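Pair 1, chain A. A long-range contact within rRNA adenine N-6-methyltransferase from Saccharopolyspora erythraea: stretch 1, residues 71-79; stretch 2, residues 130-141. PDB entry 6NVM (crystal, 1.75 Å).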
# COMPACT_ATOMS: atom_id res chain seq x y z
N ASP A 71 -18.35 10.50 -7.54
CA ASP A 71 -18.46 11.25 -6.29
C ASP A 71 -17.22 11.10 -5.41
O ASP A 71 -17.23 11.60 -4.28
CB ASP A 71 -19.73 10.84 -5.53
CG ASP A 71 -19.62 9.47 -4.85
OD1 ASP A 71 -18.62 8.74 -5.06
OD2 ASP A 71 -20.55 9.11 -4.10
N LEU A 72 -16.16 10.47 -5.90
CA LEU A 72 -14.96 10.21 -5.10
C LEU A 72 -13.82 11.12 -5.51
O LEU A 72 -13.38 11.07 -6.67
CB LEU A 72 -14.55 8.75 -5.25
CG LEU A 72 -13.40 8.26 -4.37
CD1 LEU A 72 -13.85 8.20 -2.92
CD2 LEU A 72 -12.90 6.91 -4.84
N PRO A 73 -13.26 11.94 -4.61
CA PRO A 73 -12.10 12.75 -4.97
C PRO A 73 -10.80 11.95 -4.90
O PRO A 73 -10.69 10.94 -4.20
CB PRO A 73 -12.11 13.86 -3.92
CG PRO A 73 -12.69 13.20 -2.71
CD PRO A 73 -13.71 12.21 -3.23
N VAL A 74 -9.81 12.41 -5.66
CA VAL A 74 -8.51 11.77 -5.77
C VAL A 74 -7.43 12.76 -5.38
O VAL A 74 -7.49 13.93 -5.75
CB VAL A 74 -8.26 11.25 -7.21
CG1 VAL A 74 -6.85 10.67 -7.34
CG2 VAL A 74 -9.31 10.23 -7.60
N LEU A 75 -6.45 12.28 -4.62
CA LEU A 75 -5.20 13.01 -4.41
C LEU A 75 -4.10 12.31 -5.20
O LEU A 75 -4.01 11.08 -5.20
CB LEU A 75 -4.82 13.08 -2.93
CG LEU A 75 -5.43 14.24 -2.14
CD1 LEU A 75 -6.95 14.17 -2.14
CD2 LEU A 75 -4.89 14.25 -0.71
N GLU A 76 -3.27 13.10 -5.89
CA GLU A 76 -2.20 12.55 -6.72
C GLU A 76 -0.86 13.15 -6.32
O GLU A 76 -0.75 14.35 -6.07
CB GLU A 76 -2.44 12.81 -8.22
CG GLU A 76 -1.36 12.19 -9.11
CD GLU A 76 -1.50 12.57 -10.57
OE1 GLU A 76 -2.11 13.61 -10.87
OE2 GLU A 76 -0.99 11.81 -11.42
N ALA A 77 0.16 12.30 -6.29
CA ALA A 77 1.54 12.72 -6.06
C ALA A 77 2.41 12.21 -7.20
O ALA A 77 2.11 11.19 -7.83
CB ALA A 77 2.07 12.19 -4.71
N GLY A 78 3.49 12.94 -7.47
CA GLY A 78 4.33 12.66 -8.62
C GLY A 78 3.57 12.70 -9.93
O GLY A 78 3.60 11.75 -10.72
N PRO A 79 2.87 13.81 -10.19
CA PRO A 79 2.05 13.88 -11.41
C PRO A 79 2.84 13.92 -12.70
O PRO A 79 2.30 13.53 -13.75
CB PRO A 79 1.24 15.17 -11.22
CG PRO A 79 2.06 16.00 -10.29
CD PRO A 79 2.74 15.02 -9.36
N PRO A 130 -4.85 14.51 4.79
CA PRO A 130 -5.88 13.88 3.97
C PRO A 130 -7.20 14.61 4.12
O PRO A 130 -7.46 15.26 5.15
CB PRO A 130 -5.96 12.45 4.53
CG PRO A 130 -5.51 12.58 5.92
CD PRO A 130 -4.45 13.65 5.91
N PRO A 131 -8.07 14.55 3.11
CA PRO A 131 -9.37 15.19 3.24
C PRO A 131 -10.26 14.45 4.22
O PRO A 131 -10.12 13.22 4.40
CB PRO A 131 -9.94 15.13 1.81
CG PRO A 131 -9.23 14.00 1.17
CD PRO A 131 -7.86 13.96 1.78
N PRO A 132 -11.18 15.14 4.89
CA PRO A 132 -12.01 14.47 5.90
C PRO A 132 -13.23 13.78 5.32
O PRO A 132 -14.30 13.75 5.94
CB PRO A 132 -12.41 15.63 6.82
CG PRO A 132 -12.51 16.79 5.89
CD PRO A 132 -11.45 16.59 4.83
N GLU A 133 -13.08 13.21 4.14
CA GLU A 133 -14.13 12.47 3.45
C GLU A 133 -13.47 11.31 2.72
O GLU A 133 -12.24 11.30 2.56
CB GLU A 133 -14.89 13.37 2.48
CG GLU A 133 -13.99 14.03 1.43
CD GLU A 133 -14.76 14.76 0.34
OE1 GLU A 133 -15.83 14.27 -0.07
OE2 GLU A 133 -14.29 15.83 -0.10
N PRO A 134 -14.23 10.31 2.26
CA PRO A 134 -13.61 9.22 1.51
C PRO A 134 -12.88 9.75 0.28
O PRO A 134 -13.32 10.71 -0.35
CB PRO A 134 -14.80 8.32 1.13
CG PRO A 134 -15.86 8.66 2.12
CD PRO A 134 -15.68 10.11 2.43
N PHE A 135 -11.76 9.12 -0.05
CA PHE A 135 -10.95 9.57 -1.17
C PHE A 135 -10.05 8.42 -1.61
O PHE A 135 -9.93 7.40 -0.92
CB PHE A 135 -10.11 10.80 -0.81
CG PHE A 135 -8.92 10.48 0.05
CD1 PHE A 135 -9.07 10.24 1.40
CD2 PHE A 135 -7.64 10.42 -0.49
CE1 PHE A 135 -7.97 9.94 2.21
CE2 PHE A 135 -6.54 10.12 0.31
CZ PHE A 135 -6.71 9.88 1.66
N ALA A 136 -9.43 8.60 -2.77
CA ALA A 136 -8.44 7.67 -3.28
C ALA A 136 -7.13 8.41 -3.51
O ALA A 136 -7.12 9.60 -3.84
CB ALA A 136 -8.91 7.02 -4.59
N PHE A 137 -6.02 7.69 -3.33
CA PHE A 137 -4.70 8.21 -3.64
C PHE A 137 -4.15 7.48 -4.86
O PHE A 137 -4.29 6.25 -4.96
CB PHE A 137 -3.73 8.02 -2.47
CG PHE A 137 -2.31 8.33 -2.83
CD1 PHE A 137 -1.85 9.64 -2.83
CD2 PHE A 137 -1.44 7.33 -3.20
CE1 PHE A 137 -0.55 9.94 -3.17
CE2 PHE A 137 -0.12 7.62 -3.54
CZ PHE A 137 0.32 8.93 -3.52
N VAL A 138 -3.54 8.23 -5.77
CA VAL A 138 -2.81 7.66 -6.90
C VAL A 138 -1.46 8.35 -6.97
O VAL A 138 -1.37 9.57 -6.82
CB VAL A 138 -3.58 7.84 -8.23
CG1 VAL A 138 -2.78 7.28 -9.39
CG2 VAL A 138 -4.93 7.18 -8.15
N GLY A 139 -0.40 7.59 -7.22
CA GLY A 139 0.92 8.21 -7.23
C GLY A 139 1.96 7.40 -7.96
O GLY A 139 1.95 6.16 -7.94
N ALA A 140 2.87 8.12 -8.62
CA ALA A 140 4.14 7.57 -9.10
C ALA A 140 5.20 8.04 -8.12
O ALA A 140 5.48 9.24 -8.03
CB ALA A 140 4.44 8.04 -10.52
N ILE A 141 5.79 7.11 -7.39
CA ILE A 141 6.56 7.43 -6.19
C ILE A 141 8.04 7.29 -6.50
O ILE A 141 8.47 6.21 -6.93
CB ILE A 141 6.16 6.52 -5.02
CG1 ILE A 141 4.64 6.40 -4.93
CG2 ILE A 141 6.73 7.07 -3.73
CD1 ILE A 141 3.90 7.73 -4.85
O HOH W 1 1.18 10.16 -10.51

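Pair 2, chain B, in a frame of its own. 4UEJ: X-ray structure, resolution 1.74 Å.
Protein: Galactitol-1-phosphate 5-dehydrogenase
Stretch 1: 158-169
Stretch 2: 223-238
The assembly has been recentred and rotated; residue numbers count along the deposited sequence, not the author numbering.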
# COMPACT_ATOMS: atom_id res chain seq x y z
N GLY B 158 -15.02 -0.14 -3.75
CA GLY B 158 -16.03 -1.15 -4.00
C GLY B 158 -15.48 -2.50 -4.44
O GLY B 158 -14.30 -2.61 -4.77
N CYS B 159 -16.33 -3.52 -4.43
CA CYS B 159 -15.87 -4.84 -4.84
C CYS B 159 -16.59 -5.34 -6.09
O CYS B 159 -16.37 -6.46 -6.54
CB CYS B 159 -16.05 -5.85 -3.70
SG CYS B 159 -17.74 -6.05 -3.16
N GLU B 160 -17.43 -4.49 -6.67
CA GLU B 160 -18.22 -4.90 -7.84
C GLU B 160 -17.36 -5.32 -9.05
O GLU B 160 -16.46 -4.59 -9.49
CB GLU B 160 -19.18 -3.78 -8.25
CG GLU B 160 -19.96 -4.10 -9.51
CD GLU B 160 -21.43 -3.71 -9.43
OE1 GLU B 160 -21.75 -2.71 -8.75
OE2 GLU B 160 -22.26 -4.41 -10.04
N ASN B 161 -17.66 -6.50 -9.57
CA ASN B 161 -16.92 -7.12 -10.67
C ASN B 161 -15.45 -7.36 -10.37
O ASN B 161 -14.67 -7.58 -11.28
CB ASN B 161 -17.04 -6.28 -11.94
CG ASN B 161 -18.47 -6.08 -12.36
OD1 ASN B 161 -19.27 -7.01 -12.28
ND2 ASN B 161 -18.81 -4.87 -12.77
N LYS B 162 -15.06 -7.34 -9.09
CA LYS B 162 -13.69 -7.67 -8.73
C LYS B 162 -13.54 -9.12 -8.29
O LYS B 162 -14.50 -9.79 -7.88
CB LYS B 162 -13.18 -6.74 -7.62
CG LYS B 162 -13.15 -5.29 -8.04
CD LYS B 162 -12.53 -4.38 -6.98
CE LYS B 162 -12.49 -2.93 -7.46
NZ LYS B 162 -12.11 -1.93 -6.39
N ASN B 163 -12.32 -9.61 -8.40
CA ASN B 163 -11.99 -10.93 -7.90
C ASN B 163 -11.50 -10.78 -6.48
O ASN B 163 -10.35 -10.41 -6.23
CB ASN B 163 -10.95 -11.59 -8.81
CG ASN B 163 -11.53 -11.95 -10.15
OD1 ASN B 163 -12.56 -12.61 -10.22
ND2 ASN B 163 -10.89 -11.49 -11.23
N VAL B 164 -12.40 -11.05 -5.55
CA VAL B 164 -12.15 -10.78 -4.15
C VAL B 164 -11.51 -12.00 -3.52
O VAL B 164 -11.90 -13.15 -3.77
CB VAL B 164 -13.45 -10.38 -3.42
CG1 VAL B 164 -13.23 -10.26 -1.90
CG2 VAL B 164 -13.95 -9.05 -3.97
N ILE B 165 -10.49 -11.74 -2.72
CA ILE B 165 -9.83 -12.80 -1.97
C ILE B 165 -9.85 -12.39 -0.51
O ILE B 165 -9.34 -11.32 -0.15
CB ILE B 165 -8.38 -13.02 -2.44
CG1 ILE B 165 -8.36 -13.32 -3.94
CG2 ILE B 165 -7.70 -14.12 -1.63
CD1 ILE B 165 -6.94 -13.52 -4.50
N ILE B 166 -10.46 -13.22 0.33
CA ILE B 166 -10.51 -12.95 1.75
C ILE B 166 -9.56 -13.88 2.48
O ILE B 166 -9.71 -15.10 2.43
CB ILE B 166 -11.93 -13.13 2.34
CG1 ILE B 166 -12.96 -12.30 1.56
CG2 ILE B 166 -11.91 -12.80 3.84
CD1 ILE B 166 -12.68 -10.77 1.50
N ILE B 167 -8.56 -13.32 3.15
CA ILE B 167 -7.61 -14.16 3.86
C ILE B 167 -7.96 -14.09 5.34
O ILE B 167 -8.01 -13.01 5.94
CB ILE B 167 -6.15 -13.71 3.61
CG1 ILE B 167 -5.81 -13.77 2.12
CG2 ILE B 167 -5.19 -14.61 4.37
CD1 ILE B 167 -4.50 -13.05 1.78
N GLY B 168 -8.25 -15.23 5.93
CA GLY B 168 -8.70 -15.25 7.31
C GLY B 168 -10.18 -15.54 7.33
O GLY B 168 -10.97 -14.80 6.74
N ALA B 169 -10.54 -16.64 7.98
CA ALA B 169 -11.94 -17.07 8.03
C ALA B 169 -12.49 -16.98 9.45
O ALA B 169 -13.29 -17.83 9.87
CB ALA B 169 -12.06 -18.50 7.49
N VAL B 223 -3.59 -21.62 -9.34
CA VAL B 223 -5.03 -21.77 -9.43
C VAL B 223 -5.70 -20.43 -9.76
O VAL B 223 -6.69 -20.39 -10.49
CB VAL B 223 -5.63 -22.33 -8.12
CG1 VAL B 223 -7.14 -22.33 -8.19
CG2 VAL B 223 -5.13 -23.76 -7.87
N LEU B 224 -5.15 -19.35 -9.23
CA LEU B 224 -5.73 -18.02 -9.43
C LEU B 224 -5.44 -17.39 -10.79
O LEU B 224 -5.94 -16.31 -11.06
CB LEU B 224 -5.23 -17.05 -8.36
CG LEU B 224 -5.75 -17.26 -6.94
CD1 LEU B 224 -4.91 -16.45 -5.95
CD2 LEU B 224 -7.22 -16.87 -6.87
N ARG B 225 -4.66 -18.06 -11.64
CA ARG B 225 -4.26 -17.46 -12.92
C ARG B 225 -5.41 -16.82 -13.70
O ARG B 225 -5.30 -15.68 -14.15
CB ARG B 225 -3.58 -18.51 -13.80
CG ARG B 225 -2.14 -18.82 -13.39
CD ARG B 225 -1.23 -17.63 -13.64
NE ARG B 225 -1.01 -17.39 -15.06
CZ ARG B 225 -0.31 -16.37 -15.55
NH1 ARG B 225 0.24 -15.49 -14.73
NH2 ARG B 225 -0.17 -16.23 -16.86
N GLU B 226 -6.52 -17.55 -13.84
CA GLU B 226 -7.66 -17.03 -14.60
C GLU B 226 -8.34 -15.85 -13.90
O GLU B 226 -9.06 -15.08 -14.53
CB GLU B 226 -8.70 -18.14 -14.82
CG GLU B 226 -8.13 -19.44 -15.33
CD GLU B 226 -9.22 -20.46 -15.62
OE1 GLU B 226 -10.38 -20.21 -15.23
OE2 GLU B 226 -8.91 -21.51 -16.22
N LEU B 227 -8.11 -15.72 -12.60
CA LEU B 227 -8.75 -14.68 -11.82
C LEU B 227 -7.73 -13.68 -11.30
O LEU B 227 -7.96 -13.05 -10.27
CB LEU B 227 -9.50 -15.26 -10.63
CG LEU B 227 -10.69 -16.15 -10.96
CD1 LEU B 227 -11.37 -16.55 -9.67
CD2 LEU B 227 -11.65 -15.44 -11.89
N ARG B 228 -6.61 -13.54 -12.00
CA ARG B 228 -5.50 -12.73 -11.48
C ARG B 228 -5.72 -11.23 -11.63
O ARG B 228 -5.06 -10.45 -10.94
CB ARG B 228 -4.17 -13.13 -12.15
CG ARG B 228 -3.97 -12.75 -13.62
CD ARG B 228 -2.62 -13.30 -14.07
NE ARG B 228 -2.30 -13.06 -15.48
CZ ARG B 228 -2.75 -13.80 -16.48
NH1 ARG B 228 -3.58 -14.81 -16.25
NH2 ARG B 228 -2.39 -13.52 -17.73
N PHE B 229 -6.64 -10.82 -12.50
CA PHE B 229 -6.86 -9.40 -12.72
C PHE B 229 -7.98 -8.84 -11.83
O PHE B 229 -8.86 -9.57 -11.39
CB PHE B 229 -7.18 -9.14 -14.19
CG PHE B 229 -6.02 -9.42 -15.12
CD1 PHE B 229 -4.97 -8.53 -15.22
CD2 PHE B 229 -5.99 -10.58 -15.88
CE1 PHE B 229 -3.89 -8.78 -16.08
CE2 PHE B 229 -4.92 -10.84 -16.73
CZ PHE B 229 -3.88 -9.94 -16.83
N ASN B 230 -7.93 -7.53 -11.59
CA ASN B 230 -8.93 -6.84 -10.78
C ASN B 230 -9.20 -7.51 -9.44
O ASN B 230 -10.34 -7.64 -9.00
CB ASN B 230 -10.23 -6.70 -11.57
CG ASN B 230 -10.03 -5.93 -12.86
OD1 ASN B 230 -9.72 -4.74 -12.84
ND2 ASN B 230 -10.19 -6.61 -13.99
N GLN B 231 -8.11 -7.92 -8.80
CA GLN B 231 -8.20 -8.51 -7.47
C GLN B 231 -8.33 -7.47 -6.39
O GLN B 231 -7.75 -6.40 -6.44
CB GLN B 231 -6.99 -9.37 -7.18
CG GLN B 231 -6.99 -10.69 -7.90
CD GLN B 231 -5.78 -11.51 -7.58
OE1 GLN B 231 -4.85 -11.02 -6.94
NE2 GLN B 231 -5.78 -12.76 -8.03
N LEU B 232 -9.10 -7.83 -5.38
CA LEU B 232 -9.17 -7.10 -4.13
C LEU B 232 -8.99 -8.13 -3.04
O LEU B 232 -9.85 -9.01 -2.84
CB LEU B 232 -10.51 -6.36 -4.00
CG LEU B 232 -10.84 -5.79 -2.63
CD1 LEU B 232 -9.74 -4.82 -2.23
CD2 LEU B 232 -12.21 -5.10 -2.67
N ILE B 233 -7.87 -8.04 -2.35
CA ILE B 233 -7.50 -9.00 -1.33
C ILE B 233 -7.68 -8.34 0.04
O ILE B 233 -7.15 -7.26 0.29
CB ILE B 233 -6.05 -9.45 -1.51
CG1 ILE B 233 -5.80 -9.94 -2.95
CG2 ILE B 233 -5.68 -10.49 -0.48
CD1 ILE B 233 -4.34 -10.28 -3.25
N LEU B 234 -8.46 -8.96 0.91
CA LEU B 234 -8.58 -8.45 2.27
C LEU B 234 -7.82 -9.35 3.21
O LEU B 234 -8.13 -10.53 3.34
CB LEU B 234 -10.04 -8.38 2.71
CG LEU B 234 -10.81 -7.08 2.48
CD1 LEU B 234 -10.92 -6.82 0.98
CD2 LEU B 234 -12.18 -7.19 3.16
N GLU B 235 -6.82 -8.79 3.86
CA GLU B 235 -6.05 -9.49 4.87
C GLU B 235 -6.74 -9.27 6.21
O GLU B 235 -6.65 -8.18 6.78
CB GLU B 235 -4.60 -8.98 4.91
CG GLU B 235 -3.61 -10.00 5.45
CD GLU B 235 -4.02 -10.50 6.82
OE1 GLU B 235 -4.04 -9.70 7.78
OE2 GLU B 235 -4.39 -11.68 6.92
N THR B 236 -7.39 -10.31 6.73
CA THR B 236 -8.12 -10.19 7.99
C THR B 236 -7.49 -10.97 9.14
O THR B 236 -7.89 -10.82 10.29
CB THR B 236 -9.60 -10.64 7.85
OG1 THR B 236 -9.68 -12.06 7.74
CG2 THR B 236 -10.22 -10.01 6.60
N ALA B 237 -6.49 -11.81 8.83
CA ALA B 237 -5.92 -12.69 9.85
C ALA B 237 -4.92 -11.99 10.78
O ALA B 237 -4.71 -12.42 11.92
CB ALA B 237 -5.26 -13.90 9.19
N GLY B 238 -4.31 -10.92 10.30
CA GLY B 238 -3.41 -10.13 11.14
C GLY B 238 -2.21 -10.90 11.68
O GLY B 238 -1.82 -10.74 12.83

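What backbone arrangement do the two pairs share? Each joins two neighbouring parallel strands distant in sequence, and 14 central residues superpose with an RMSD of 0.8 Å. The strand directions differ by 25° in pair 1 and 15° in pair 2. Val A74, Leu A75, Glu A76 and Ala A77 pair with Ala A136, Phe A137, Val A138 and Gly A139; their matches Val B164, Ile B165, Ile B166 and Ile B167 pair with Leu B232, Ile B233, Leu B234 and Glu B235. Pair 2 adds a bridge between Asn B163 and Gln B231.

How do the backbones hold this register? Alternate residues of the first strand turn both their N and O atoms to the second, the usual parallel pattern. In pair 1, Leu A75 N donates to Ala A136 O (2.9 Å), and Leu A75 O accepts from Val A138 N (2.9 Å). The matching Ile B165 does the same, its N bonded to Leu B232 O at 2.8 Å and its O to Leu B234 N at 2.7 Å. The ladders differ at the start: Pro A73 has no amide hydrogen and offers only its O, to Ala A136 N at 3.0 Å, whereas Asn B163 also donates from its N to Asn B230 O (2.9 Å) and from its ND2 to Phe B229 O (2.8 Å).

How do different side chains fill the same two faces? On the face of Val A74 and Glu A76, Val A74 CG1 meets Val A138 CG2 at 4.1 Å, while Leu A72 CD2 reaches the small Ala A136 CB at 4.0 Å. In pair 2 the second strand carries the larger Leu B232 at the position of Ala A136, and the aliphatic part of Lys B162, at the position of Leu A72, runs beside it, with Lys B162 CD 4.1 Å from Leu B232 CB. The lysine's charged end is still satisfied, since Lys B162 NZ bonds to Gly B158 O at 2.8 Å. On the other face, Phe A137 lays its ring edge against Ala A77, with CE1 3.8 Å from Ala A77 CB. Pair 2 evens out the sizes: two isoleucines stand at these positions, and Ile B167 CD1 lies 3.6 Å from Ile B233 CG2.

What happens where the strands end? Gly A78 and Gly B168 coincide, both with positive phi, and the coordinates leave no room for a CB at either: it would lie 2.2 Å from Ala A140 O in pair 1 and 2.3 Å from Thr B236 OG1 in pair 2. Gly A139 is similarly confined, because a CB there would come within 2.6 Å of Phe A137 CZ; the matching position holds Glu B235, beside the slimmer Ile B233. The last carbonyls also differ. Ala A77 O accepts from Ala A140 N at 3.3 Å, whereas Ile B167 O accepts from both Thr B236 N (2.9 Å) and Thr B236 OG1 (2.6 Å), so the threonine side chain reinforces its own backbone bond.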